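Local coordinates for D-alanine--D-alanine ligase (Acinetobacter baumannii ACICU, PDB 5D8D), which catalyses the ATP-dependent joining of two D-alanine molecules into D-alanyl-D-alanine, a step of bacterial peptidoglycan synthesis, at residues S2-F7 and G39-A44; V10-G15 and A30-L35; S24-Q29 and G274-S279; Y58-I63 and A298-T303; P85-G90 and E249-I254. All blocks are in the same frame, centred on the assembly; numbering follows the deposited sequence.

Contact 1: S2-F7 and G39-A44; sequences SNATKF and GVQAEA
Ala4 and Asn3 of the N-terminal helix 3-7 meet Gly39, Val40 and Gln41 in a partly buried contact of van der Waals touches and one weak hydrogen bond, at the outer end of the Rossmann-like N-terminal domain. The residues 39-44 leave helix 21-37 and enter strand 41-45, an outermost strand of the three-stranded parallel sheet. Gly39, with phi 76°, is the C-prime residue of the Schellman motif that ends that helix, and its carbonyl faces the N-terminal helix: Ala4 CB lies 3.7 Å from Gly39 O. The same carbonyl oxygen stands 3.2 Å from Ala4 N, but the angle there is too poor for a hydrogen bond. Asn3 turns its CB to the turn, 4.1 Å from Val40 CG1, while its amide end is engaged by another group, ND2 donating to Ser38 O. Val40 CG1 also approaches the Phe7 ring at CD2, 4.2 Å away, the two side chains crossing obliquely. Phe7 carries Lys6 CG over the centre of one face and packs further on Leu300 and Glu301 of helix 292-301, which ties the short helix to the C-terminal part of the chain as well. Val40, for its part, rests on Leu35 and Val10, so the apolar side of the contact continues into the domain core. Gln41 supplies the polar link. It has CG beside its backbone N (chi1 -71°) and an extended chain beyond, and its NE2 gives a weak hydrogen bond to Ala4 O at 3.4 Å, with an N-H...O angle of 136°.

Contact 2: V10-G15 and A30-L35; sequences VAVLLG and AVLDAL
Val12 on strand 9-13 faces three side chains of helix 21-37, Val31, Leu32 and Leu35, and the contact is wholly apolar. Its CG2 methyl makes the tightest approach, 3.7 Å to Leu35 CD1, the two side chains crossing at a slant. CG2 also lies 4.2 Å from Leu32 CD1, whereas CG1 turns to Val31, with 4.3 Å between it and Val31 CG1. The division of labour follows from chi1 of 175°, which sets CG1 anti to the backbone N and leaves CG2 beside it. Val10, two residues earlier on the same face of the strand, adds a further touch to Leu35 CD1 through its CG2 (4.2 Å).

As for the backbones, strand and helix segments run nearly antiparallel, at 156°, with their axes 9.2 Å apart at the closest point. That spacing is bridged by side chains alone. The layer is extended by Ala42 on the adjacent strand, which touches both Leu32 and Leu35, and by Phe62, which touches Val31.

Four of the five touching residues are buried. A helix packed on the sheet between parallel strands 9-13 and 41-45 is the beta-alpha-beta crossover characteristic of the Rossmann-like N-terminal domain of D-alanine--D-alanine ligases.

Contact 3: S24-Q29 and G274-S279; sequences SLDSGQ and GMTSHS
Ser27 and Asp26 of helix 21-37, the crossover helix between strands 9-13 and 41-45 of the Rossmann-like N-terminal domain, meet Met275 and Thr276 in the loop that follows strand 264-270 of the ATP-grasp region. This loop lies close to the predicted magnesium site: Gly274 lies about 7 Å from the side chain of Asn270, a predicted magnesium ligand. The central bond is Met275 N to Ser27 OG, 2.9 Å long and almost straight at 171°. Ser27 OG is placed for it beside its own backbone N (chi1 -65°), and it also hydrogen-bonds His66 NE2, so one buried hydroxyl connects the helix to two loops. Next to this bond Ser27 CB lies 4.0 Å from Met275 CB, after which the methionine chain bends away at chi2 and chi3 toward helix 292-301.

Asp26 crosses Thr276 at about a right angle, its carboxylate set against the methyl branch, with OD2 3.3 Å from Thr276 CG2. The threonine hydroxyl turns the other way, into the type I turn 276-279, where OG1 and Ser279 OG hydrogen-bond at 2.8 Å. Thr276 OG1 also stands over the centre of one face of the His278 ring, 3.0 Å above its plane. The other carboxylate oxygen of Asp26 reaches the turn through a water molecule, which donates to OD1 at 2.6 Å and accepts a weak bond from Ser277 N at 2.9 Å.

Contact 4: Y58-I63 and A298-T303; sequences YDRAFI and AILEQT
Arg60 has its CG between the backbone N and the carbonyl carbon (chi1 72°), and further bends at chi2 and chi3 curl the chain toward Thr303. Phe62, two residues along strand 60-63, has CG anti to its backbone N (chi1 -168°), and its ring extends to helix 292-301.

The guanidinium grips Thr303 side-on with two nitrogens. NE donates to OG1 at 2.8 Å, with the oxygen essentially in the guanidinium plane, and NH2 donates to Thr303 O at 2.9 Å. In this second bond the donor sits above the carbonyl plane, 58° out of it. Thr303 OG1 itself donates to Leu300 O at 2.8 Å, in the plane of that carbonyl, which also accepts from Thr303 N. Thr303 OG1 thus bonds both Arg60 NE and Leu300 O, linking the guanidinium to the helix backbone. The aliphatic part of the arginine adds a crossing contact, Arg60 CG to Leu300 CD1 at 4.0 Å.

The apolar half lies at Phe62, whose CZ is 3.5 Å from Ile299 CG2, the side chains at about a right angle. Its CD2 approaches Leu300 CB at 4.3 Å.

The contact thus fastens strand 60-63 of the N-terminal Rossmann-like sheet to the chain's C-terminal helix. Arg60 NH1 has a further partner in Phe7 O, so the guanidinium joins three parts of the chain. The partners named, in Thr303 and Phe7, are neutral oxygens, whose dipoles would be expected to stabilise the positive charge.

Contact 5: P85-G90 and E249-I254; sequences PYTGTG and EGWGRI
Trp251 and Gly88 bring together two glycine-rich loops, one from the Rossmann-like N-terminal domain before helix 91-97, the other leading into strand 252-259 of the ATP-grasp sheet. From Trp251 CB the side chain turns at chi1 75°, which sets CG between the backbone N and the carbonyl carbon; beyond it, the five-membered ring comes up to the other loop. CD1 then meets Gly88 CA at 3.7 Å, and NE1 lies 3.8 Å from the same carbon, so that Gly88 sits at the edge of the indole, near its plane. NE1 is also 4.3 Å from Thr87 CB, whose hydroxyl is turned to Ile63 N. At the far end of the ring system, CH2 packs on Met275. The indole is about 7 Å, between side chains, from Asn270, a predicted magnesium ligand.

Gly88 has phi 80°, an angle that favours glycine, and its N-H is taken by Gln302 OE1. Gly88 CA also makes a CA-H...O contact of 3.4 Å with Glu249 O.

The hydrogen bond between the loops comes from Thr89. Its OG1 lies beside its own backbone N, anti to the carbonyl carbon, and accepts from Glu249 N at 3.1 Å with an N-H...O angle of 157°.

Contacts 1, 2 and 4 all reach the three-stranded parallel sheet 41-45, 9-13, 60-63, and their centres lie 10 to 11 Å apart. Contact 3 shares helix 21-37 with contact 2, about 10 Å between centres, while contact 5 lies about 10 Å from contact 4 and touches it. In sequence, contacts 1 and 2 close within the first 44 residues; contacts 3, 4 and 5 each pair an N-terminal segment with one beyond residue 248. Through Met275, contact 3 touches both contact 4, at Ile299, and contact 5. The N-terminal domain is thereby fastened to the ATP-grasp part at contacts 3, 4 and 5, with contacts 3 and 5 about 7 Å from the predicted magnesium ligand Asn270.

Contact 1: S2-F7 and G39-A44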
# COMPACT_ATOMS: atom_id res chain seq x y z
N SER A 2 4.99 36.97 2.06
CA SER A 2 6.37 36.42 2.18
C SER A 2 6.34 34.90 2.42
O SER A 2 5.46 34.40 3.11
CB SER A 2 7.12 37.09 3.33
OG SER A 2 6.69 36.58 4.57
N ASN A 3 7.32 34.19 1.88
CA ASN A 3 7.42 32.75 2.07
C ASN A 3 7.48 32.31 3.57
O ASN A 3 6.95 31.26 3.91
CB ASN A 3 8.58 32.14 1.24
CG ASN A 3 8.27 32.07 -0.30
OD1 ASN A 3 7.11 31.99 -0.74
ND2 ASN A 3 9.34 32.05 -1.10
N ALA A 4 8.07 33.10 4.47
CA ALA A 4 8.06 32.71 5.90
C ALA A 4 6.63 32.61 6.43
O ALA A 4 6.32 31.71 7.23
CB ALA A 4 8.88 33.66 6.76
N THR A 5 5.77 33.52 5.98
CA THR A 5 4.37 33.54 6.39
C THR A 5 3.65 32.36 5.76
O THR A 5 3.17 31.49 6.47
CB THR A 5 3.70 34.88 6.02
OG1 THR A 5 4.11 35.86 6.99
CG2 THR A 5 2.16 34.79 6.00
N LYS A 6 3.63 32.35 4.43
CA LYS A 6 2.91 31.40 3.56
C LYS A 6 3.04 29.94 3.97
O LYS A 6 2.06 29.23 3.91
CB LYS A 6 3.42 31.57 2.12
CG LYS A 6 2.77 30.74 1.04
CD LYS A 6 2.75 31.51 -0.29
CE LYS A 6 2.38 30.67 -1.51
NZ LYS A 6 3.58 30.17 -2.26
N PHE A 7 4.24 29.51 4.36
CA PHE A 7 4.54 28.11 4.75
C PHE A 7 4.76 27.85 6.24
O PHE A 7 4.75 26.67 6.65
CB PHE A 7 5.77 27.57 4.00
CG PHE A 7 5.63 27.60 2.50
CD1 PHE A 7 4.82 26.68 1.85
CD2 PHE A 7 6.32 28.53 1.73
CE1 PHE A 7 4.71 26.70 0.46
CE2 PHE A 7 6.21 28.54 0.35
CZ PHE A 7 5.40 27.62 -0.28
N GLY A 39 13.65 32.07 1.55
CA GLY A 39 12.97 32.68 2.70
C GLY A 39 11.96 31.82 3.42
O GLY A 39 11.22 32.35 4.26
N VAL A 40 11.93 30.51 3.15
CA VAL A 40 11.06 29.62 3.94
C VAL A 40 11.77 29.19 5.23
O VAL A 40 12.97 29.08 5.24
CB VAL A 40 10.39 28.44 3.19
CG1 VAL A 40 10.51 28.52 1.68
CG2 VAL A 40 10.82 27.10 3.74
N GLN A 41 11.02 29.02 6.31
CA GLN A 41 11.59 28.67 7.62
C GLN A 41 11.74 27.18 7.66
O GLN A 41 10.92 26.51 8.25
CB GLN A 41 10.67 29.03 8.81
CG GLN A 41 10.48 30.48 9.15
CD GLN A 41 9.44 30.62 10.26
OE1 GLN A 41 9.63 30.10 11.37
NE2 GLN A 41 8.31 31.26 9.95
N ALA A 42 12.79 26.66 7.05
CA ALA A 42 13.03 25.21 7.00
C ALA A 42 14.03 24.76 8.08
O ALA A 42 14.94 25.52 8.43
CB ALA A 42 13.51 24.84 5.63
N GLU A 43 13.85 23.54 8.59
CA GLU A 43 14.79 22.92 9.54
C GLU A 43 14.93 21.46 9.18
O GLU A 43 13.96 20.76 8.91
CB GLU A 43 14.30 23.05 10.99
CG GLU A 43 13.91 24.47 11.40
CD GLU A 43 13.42 24.61 12.85
OE1 GLU A 43 13.00 23.61 13.47
OE2 GLU A 43 13.44 25.76 13.39
N ALA A 44 16.15 20.98 9.17
CA ALA A 44 16.36 19.54 9.10
C ALA A 44 15.66 18.74 10.24
O ALA A 44 15.62 19.16 11.40
CB ALA A 44 17.87 19.28 9.10

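Contact 2: V10-G15 and A30-L35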
# COMPACT_ATOMS: atom_id res chain seq x y z
N VAL A 10 8.60 24.65 8.38
CA VAL A 10 8.67 23.45 7.58
C VAL A 10 9.76 22.55 8.04
O VAL A 10 10.84 23.00 8.32
CB VAL A 10 8.57 23.67 6.03
CG1 VAL A 10 8.44 25.12 5.62
CG2 VAL A 10 9.60 22.88 5.25
N ALA A 11 9.43 21.25 8.13
CA ALA A 11 10.40 20.22 8.45
C ALA A 11 10.86 19.53 7.17
O ALA A 11 10.05 19.00 6.44
CB ALA A 11 9.81 19.20 9.39
N VAL A 12 12.17 19.53 6.93
CA VAL A 12 12.74 18.79 5.83
C VAL A 12 13.21 17.46 6.40
O VAL A 12 14.19 17.41 7.16
CB VAL A 12 13.88 19.54 5.17
CG1 VAL A 12 14.55 18.69 4.11
CG2 VAL A 12 13.33 20.81 4.56
N LEU A 13 12.49 16.42 6.02
CA LEU A 13 12.66 15.09 6.57
C LEU A 13 13.75 14.41 5.77
O LEU A 13 13.59 14.20 4.58
CB LEU A 13 11.31 14.32 6.52
CG LEU A 13 10.36 14.00 7.71
CD1 LEU A 13 10.67 14.70 9.00
CD2 LEU A 13 8.91 14.23 7.36
N LEU A 14 14.86 14.05 6.42
CA LEU A 14 16.09 13.61 5.73
C LEU A 14 16.89 12.58 6.54
O LEU A 14 16.79 12.51 7.75
CB LEU A 14 16.98 14.83 5.44
CG LEU A 14 17.97 15.34 6.53
CD1 LEU A 14 18.82 16.50 6.02
CD2 LEU A 14 17.26 15.80 7.76
N GLY A 15 17.71 11.79 5.85
CA GLY A 15 18.52 10.73 6.48
C GLY A 15 17.72 9.45 6.67
O GLY A 15 17.48 8.71 5.75
N ALA A 30 20.50 19.60 0.30
CA ALA A 30 20.27 20.47 -0.87
C ALA A 30 18.89 21.14 -0.81
O ALA A 30 18.75 22.33 -1.13
CB ALA A 30 20.46 19.70 -2.16
N VAL A 31 17.89 20.40 -0.35
CA VAL A 31 16.54 20.97 -0.24
C VAL A 31 16.48 22.03 0.85
O VAL A 31 15.84 23.07 0.68
CB VAL A 31 15.49 19.89 -0.01
CG1 VAL A 31 14.13 20.54 0.27
CG2 VAL A 31 15.42 19.02 -1.24
N LEU A 32 17.14 21.77 1.97
CA LEU A 32 17.18 22.75 3.05
C LEU A 32 17.77 24.07 2.62
O LEU A 32 17.15 25.12 2.79
CB LEU A 32 17.95 22.19 4.25
CG LEU A 32 17.94 23.01 5.53
CD1 LEU A 32 16.53 23.13 6.08
CD2 LEU A 32 18.83 22.34 6.54
N ASP A 33 18.95 24.02 2.02
CA ASP A 33 19.61 25.23 1.51
C ASP A 33 18.76 26.00 0.51
O ASP A 33 18.81 27.22 0.47
CB ASP A 33 20.98 24.93 0.87
CG ASP A 33 22.07 24.59 1.88
OD1 ASP A 33 22.06 25.13 3.02
OD2 ASP A 33 22.97 23.79 1.52
N ALA A 34 18.02 25.28 -0.31
CA ALA A 34 17.20 25.91 -1.33
C ALA A 34 15.99 26.60 -0.72
O ALA A 34 15.64 27.73 -1.10
CB ALA A 34 16.77 24.87 -2.38
N LEU A 35 15.33 25.92 0.21
CA LEU A 35 14.16 26.52 0.86
C LEU A 35 14.60 27.74 1.63
O LEU A 35 14.01 28.80 1.45
CB LEU A 35 13.44 25.50 1.76
CG LEU A 35 12.81 24.32 1.00
CD1 LEU A 35 12.24 23.29 1.97
CD2 LEU A 35 11.77 24.77 -0.04

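Contact 3: S24-Q29 and G274-S279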
# COMPACT_ATOMS: atom_id res chain seq x y z
N SER A 24 19.95 10.32 1.16
CA SER A 24 18.88 11.15 1.77
C SER A 24 19.47 12.38 2.47
O SER A 24 18.97 13.49 2.27
CB SER A 24 18.07 10.31 2.77
OG SER A 24 16.98 11.04 3.30
N LEU A 25 20.55 12.21 3.24
CA LEU A 25 21.29 13.37 3.80
C LEU A 25 21.68 14.35 2.69
O LEU A 25 21.52 15.55 2.86
CB LEU A 25 22.56 12.96 4.53
CG LEU A 25 22.34 12.01 5.71
CD1 LEU A 25 23.66 11.47 6.17
CD2 LEU A 25 21.59 12.71 6.82
N ASP A 26 22.12 13.85 1.53
CA ASP A 26 22.51 14.74 0.44
C ASP A 26 21.27 15.45 -0.12
O ASP A 26 21.24 16.67 -0.18
CB ASP A 26 23.31 13.91 -0.59
CG ASP A 26 23.77 14.70 -1.77
OD1 ASP A 26 23.47 15.88 -1.84
OD2 ASP A 26 24.43 14.11 -2.66
N SER A 27 20.20 14.73 -0.44
CA SER A 27 18.94 15.39 -0.88
C SER A 27 18.43 16.44 0.12
O SER A 27 18.05 17.56 -0.24
CB SER A 27 17.84 14.36 -1.13
OG SER A 27 18.20 13.53 -2.23
N GLY A 28 18.45 16.05 1.39
CA GLY A 28 17.96 16.90 2.45
C GLY A 28 18.67 18.22 2.57
O GLY A 28 18.03 19.30 2.60
N GLN A 29 20.01 18.14 2.63
CA GLN A 29 20.86 19.31 2.67
C GLN A 29 20.58 20.19 1.49
O GLN A 29 20.44 21.41 1.63
CB GLN A 29 22.34 18.93 2.62
CG GLN A 29 23.09 19.22 3.88
CD GLN A 29 23.23 20.69 4.10
OE1 GLN A 29 22.92 21.19 5.16
NE2 GLN A 29 23.64 21.40 3.09
N GLY A 274 15.56 11.41 -5.70
CA GLY A 274 16.71 12.19 -5.37
C GLY A 274 16.56 13.67 -5.68
O GLY A 274 15.87 14.09 -6.63
N MET A 275 17.13 14.47 -4.77
CA MET A 275 17.33 15.86 -4.97
C MET A 275 18.82 16.19 -4.76
O MET A 275 19.19 17.36 -4.56
CB MET A 275 16.37 16.64 -4.07
CG MET A 275 14.90 16.48 -4.49
SD MET A 275 14.45 17.42 -5.97
CE MET A 275 14.20 19.04 -5.28
N THR A 276 19.68 15.18 -4.88
CA THR A 276 21.11 15.43 -4.96
C THR A 276 21.48 16.16 -6.26
O THR A 276 20.73 16.22 -7.23
CB THR A 276 21.95 14.17 -4.97
OG1 THR A 276 21.84 13.54 -6.26
CG2 THR A 276 21.53 13.23 -3.86
N SER A 277 22.70 16.68 -6.27
CA SER A 277 23.17 17.48 -7.39
C SER A 277 23.36 16.66 -8.72
O SER A 277 23.39 17.26 -9.77
CB SER A 277 24.45 18.20 -6.98
OG SER A 277 25.50 17.26 -6.99
N HIS A 278 23.42 15.31 -8.65
CA HIS A 278 23.38 14.40 -9.81
C HIS A 278 22.00 13.82 -10.20
O HIS A 278 21.92 13.03 -11.14
CB HIS A 278 24.35 13.21 -9.57
CG HIS A 278 23.94 12.27 -8.45
ND1 HIS A 278 24.57 12.26 -7.21
CD2 HIS A 278 22.98 11.31 -8.38
CE1 HIS A 278 24.01 11.34 -6.44
NE2 HIS A 278 23.05 10.75 -7.12
N SER A 279 20.93 14.18 -9.49
CA SER A 279 19.60 13.56 -9.64
C SER A 279 18.84 14.07 -10.85
O SER A 279 19.09 15.14 -11.34
CB SER A 279 18.74 13.77 -8.37
OG SER A 279 19.25 13.07 -7.24
O HOH W 1 23.40 17.76 -3.68

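Contact 4: Y58-I63 and A298-T303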
# COMPACT_ATOMS: atom_id res chain seq x y z
N TYR A 58 5.69 21.52 13.70
CA TYR A 58 5.80 22.05 12.35
C TYR A 58 4.45 22.17 11.66
O TYR A 58 3.52 21.42 11.92
CB TYR A 58 6.75 21.17 11.51
CG TYR A 58 8.15 21.18 12.05
CD1 TYR A 58 9.04 22.20 11.72
CD2 TYR A 58 8.56 20.23 12.95
CE1 TYR A 58 10.32 22.23 12.25
CE2 TYR A 58 9.83 20.26 13.50
CZ TYR A 58 10.71 21.26 13.15
OH TYR A 58 11.95 21.22 13.71
N ASP A 59 4.36 23.13 10.75
CA ASP A 59 3.18 23.35 9.96
C ASP A 59 3.07 22.44 8.75
O ASP A 59 1.96 22.27 8.23
CB ASP A 59 3.11 24.81 9.55
CG ASP A 59 2.89 25.71 10.73
OD1 ASP A 59 1.77 25.66 11.29
OD2 ASP A 59 3.82 26.45 11.14
N ARG A 60 4.18 21.82 8.32
CA ARG A 60 4.19 20.93 7.15
C ARG A 60 5.55 20.27 6.99
O ARG A 60 6.51 20.70 7.61
CB ARG A 60 3.80 21.67 5.83
CG ARG A 60 4.84 22.64 5.25
CD ARG A 60 4.33 24.03 4.88
NE ARG A 60 3.00 23.95 4.34
CZ ARG A 60 1.89 24.49 4.84
NH1 ARG A 60 1.90 25.29 5.89
NH2 ARG A 60 0.75 24.24 4.23
N ALA A 61 5.63 19.27 6.11
CA ALA A 61 6.82 18.52 5.90
C ALA A 61 7.16 18.37 4.42
O ALA A 61 6.29 18.11 3.60
CB ALA A 61 6.67 17.15 6.54
N PHE A 62 8.46 18.45 4.12
CA PHE A 62 9.03 18.19 2.78
C PHE A 62 9.78 16.88 2.94
O PHE A 62 10.77 16.86 3.69
CB PHE A 62 10.00 19.32 2.38
CG PHE A 62 10.41 19.30 0.94
CD1 PHE A 62 11.03 18.21 0.38
CD2 PHE A 62 10.22 20.42 0.14
CE1 PHE A 62 11.40 18.20 -0.96
CE2 PHE A 62 10.59 20.41 -1.20
CZ PHE A 62 11.18 19.31 -1.75
N ILE A 63 9.33 15.81 2.28
CA ILE A 63 9.87 14.46 2.51
C ILE A 63 10.92 14.14 1.46
O ILE A 63 10.67 14.17 0.26
CB ILE A 63 8.81 13.36 2.47
CG1 ILE A 63 7.71 13.59 3.54
CG2 ILE A 63 9.46 11.99 2.67
CD1 ILE A 63 6.49 12.71 3.41
N ALA A 298 8.02 24.78 -5.52
CA ALA A 298 6.88 24.22 -6.23
C ALA A 298 6.47 22.85 -5.67
O ALA A 298 5.27 22.54 -5.56
CB ALA A 298 7.18 24.14 -7.73
N ILE A 299 7.44 22.02 -5.32
CA ILE A 299 7.14 20.79 -4.60
C ILE A 299 6.40 21.14 -3.29
O ILE A 299 5.35 20.60 -3.00
CB ILE A 299 8.42 19.95 -4.38
CG1 ILE A 299 8.92 19.39 -5.71
CG2 ILE A 299 8.19 18.79 -3.40
CD1 ILE A 299 10.38 18.92 -5.73
N LEU A 300 6.92 22.08 -2.52
CA LEU A 300 6.32 22.41 -1.24
C LEU A 300 4.91 23.01 -1.38
O LEU A 300 4.09 22.94 -0.47
CB LEU A 300 7.23 23.39 -0.48
CG LEU A 300 6.88 23.70 0.97
CD1 LEU A 300 6.82 22.41 1.78
CD2 LEU A 300 7.93 24.61 1.55
N GLU A 301 4.63 23.64 -2.52
CA GLU A 301 3.33 24.27 -2.77
C GLU A 301 2.19 23.27 -2.80
O GLU A 301 1.09 23.63 -2.46
CB GLU A 301 3.36 25.10 -4.05
CG GLU A 301 3.88 26.51 -3.81
CD GLU A 301 4.10 27.26 -5.10
OE1 GLU A 301 3.97 26.62 -6.16
OE2 GLU A 301 4.39 28.49 -5.04
N GLN A 302 2.46 22.02 -3.12
CA GLN A 302 1.47 20.94 -2.98
C GLN A 302 0.89 20.87 -1.59
O GLN A 302 -0.22 20.36 -1.45
CB GLN A 302 2.03 19.55 -3.25
CG GLN A 302 2.71 19.33 -4.60
CD GLN A 302 3.86 18.29 -4.54
OE1 GLN A 302 3.86 17.36 -3.71
NE2 GLN A 302 4.82 18.41 -5.46
N THR A 303 1.63 21.33 -0.56
CA THR A 303 1.13 21.21 0.82
C THR A 303 0.12 22.27 1.25
O THR A 303 -0.27 22.27 2.42
CB THR A 303 2.30 21.12 1.85
OG1 THR A 303 3.02 22.36 2.01
CG2 THR A 303 3.26 20.08 1.46

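Contact 5: P85-G90 and E249-I254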
# COMPACT_ATOMS: atom_id res chain seq x y z
N PRO A 85 0.23 18.33 6.77
CA PRO A 85 0.35 18.16 5.32
C PRO A 85 1.79 17.98 4.88
O PRO A 85 2.72 18.47 5.56
CB PRO A 85 -0.22 19.45 4.76
CG PRO A 85 -0.12 20.44 5.87
CD PRO A 85 0.02 19.72 7.16
N TYR A 86 1.99 17.30 3.77
CA TYR A 86 3.33 16.91 3.36
C TYR A 86 3.41 16.71 1.84
O TYR A 86 2.41 16.71 1.15
CB TYR A 86 3.78 15.66 4.14
CG TYR A 86 2.90 14.48 3.90
CD1 TYR A 86 3.11 13.64 2.78
CD2 TYR A 86 1.84 14.21 4.74
CE1 TYR A 86 2.30 12.56 2.53
CE2 TYR A 86 0.99 13.13 4.49
CZ TYR A 86 1.23 12.31 3.38
OH TYR A 86 0.41 11.27 3.16
N THR A 87 4.63 16.58 1.33
CA THR A 87 4.88 16.57 -0.11
C THR A 87 4.72 15.15 -0.66
O THR A 87 4.86 14.19 0.06
CB THR A 87 6.32 17.05 -0.40
OG1 THR A 87 7.25 16.31 0.40
CG2 THR A 87 6.46 18.49 -0.06
N GLY A 88 4.42 15.03 -1.94
CA GLY A 88 4.45 13.76 -2.61
C GLY A 88 3.25 12.87 -2.39
O GLY A 88 2.17 13.34 -2.05
N THR A 89 3.46 11.57 -2.62
CA THR A 89 2.41 10.59 -2.58
C THR A 89 1.94 10.22 -1.15
O THR A 89 2.71 10.31 -0.20
CB THR A 89 2.85 9.33 -3.34
OG1 THR A 89 3.20 9.69 -4.68
CG2 THR A 89 1.74 8.32 -3.40
N GLY A 90 0.67 9.82 -1.00
CA GLY A 90 0.10 9.41 0.32
C GLY A 90 0.55 8.02 0.72
O GLY A 90 1.39 7.40 0.06
N GLU A 249 1.01 11.31 -6.26
CA GLU A 249 0.56 12.72 -6.29
C GLU A 249 1.75 13.64 -6.20
O GLU A 249 2.75 13.30 -5.57
CB GLU A 249 -0.33 13.08 -5.10
CG GLU A 249 -1.79 12.63 -5.17
CD GLU A 249 -2.52 13.02 -3.88
OE1 GLU A 249 -2.93 14.21 -3.75
OE2 GLU A 249 -2.63 12.16 -2.96
N GLY A 250 1.62 14.82 -6.83
CA GLY A 250 2.63 15.87 -6.70
C GLY A 250 3.87 15.71 -7.59
O GLY A 250 3.98 16.32 -8.63
N TRP A 251 4.80 14.89 -7.19
CA TRP A 251 6.02 14.78 -7.90
C TRP A 251 6.53 13.38 -7.76
O TRP A 251 6.00 12.63 -7.00
CB TRP A 251 6.99 15.82 -7.35
CG TRP A 251 7.58 15.49 -6.04
CD1 TRP A 251 6.94 15.34 -4.85
CD2 TRP A 251 8.98 15.30 -5.77
NE1 TRP A 251 7.85 15.05 -3.86
CE2 TRP A 251 9.11 15.02 -4.41
CE3 TRP A 251 10.14 15.34 -6.56
CZ2 TRP A 251 10.35 14.77 -3.81
CZ3 TRP A 251 11.38 15.09 -5.97
CH2 TRP A 251 11.47 14.82 -4.61
N GLY A 252 7.55 13.04 -8.52
CA GLY A 252 8.01 11.67 -8.66
C GLY A 252 8.48 11.37 -10.08
O GLY A 252 8.47 12.23 -10.97
N ARG A 253 8.88 10.13 -10.29
CA ARG A 253 9.38 9.68 -11.58
C ARG A 253 8.70 8.37 -11.93
O ARG A 253 8.47 7.53 -11.03
CB ARG A 253 10.86 9.41 -11.50
CG ARG A 253 11.75 10.64 -11.37
CD ARG A 253 13.22 10.24 -11.10
NE ARG A 253 13.60 9.13 -11.96
CZ ARG A 253 14.48 8.18 -11.67
NH1 ARG A 253 15.17 8.19 -10.53
NH2 ARG A 253 14.69 7.20 -12.57
N ILE A 254 8.39 8.19 -13.21
CA ILE A 254 8.06 6.89 -13.76
C ILE A 254 9.19 6.50 -14.68
O ILE A 254 9.60 7.30 -15.53
CB ILE A 254 6.81 6.97 -14.62
CG1 ILE A 254 5.62 7.48 -13.78
CG2 ILE A 254 6.53 5.62 -15.28
CD1 ILE A 254 4.90 6.43 -12.97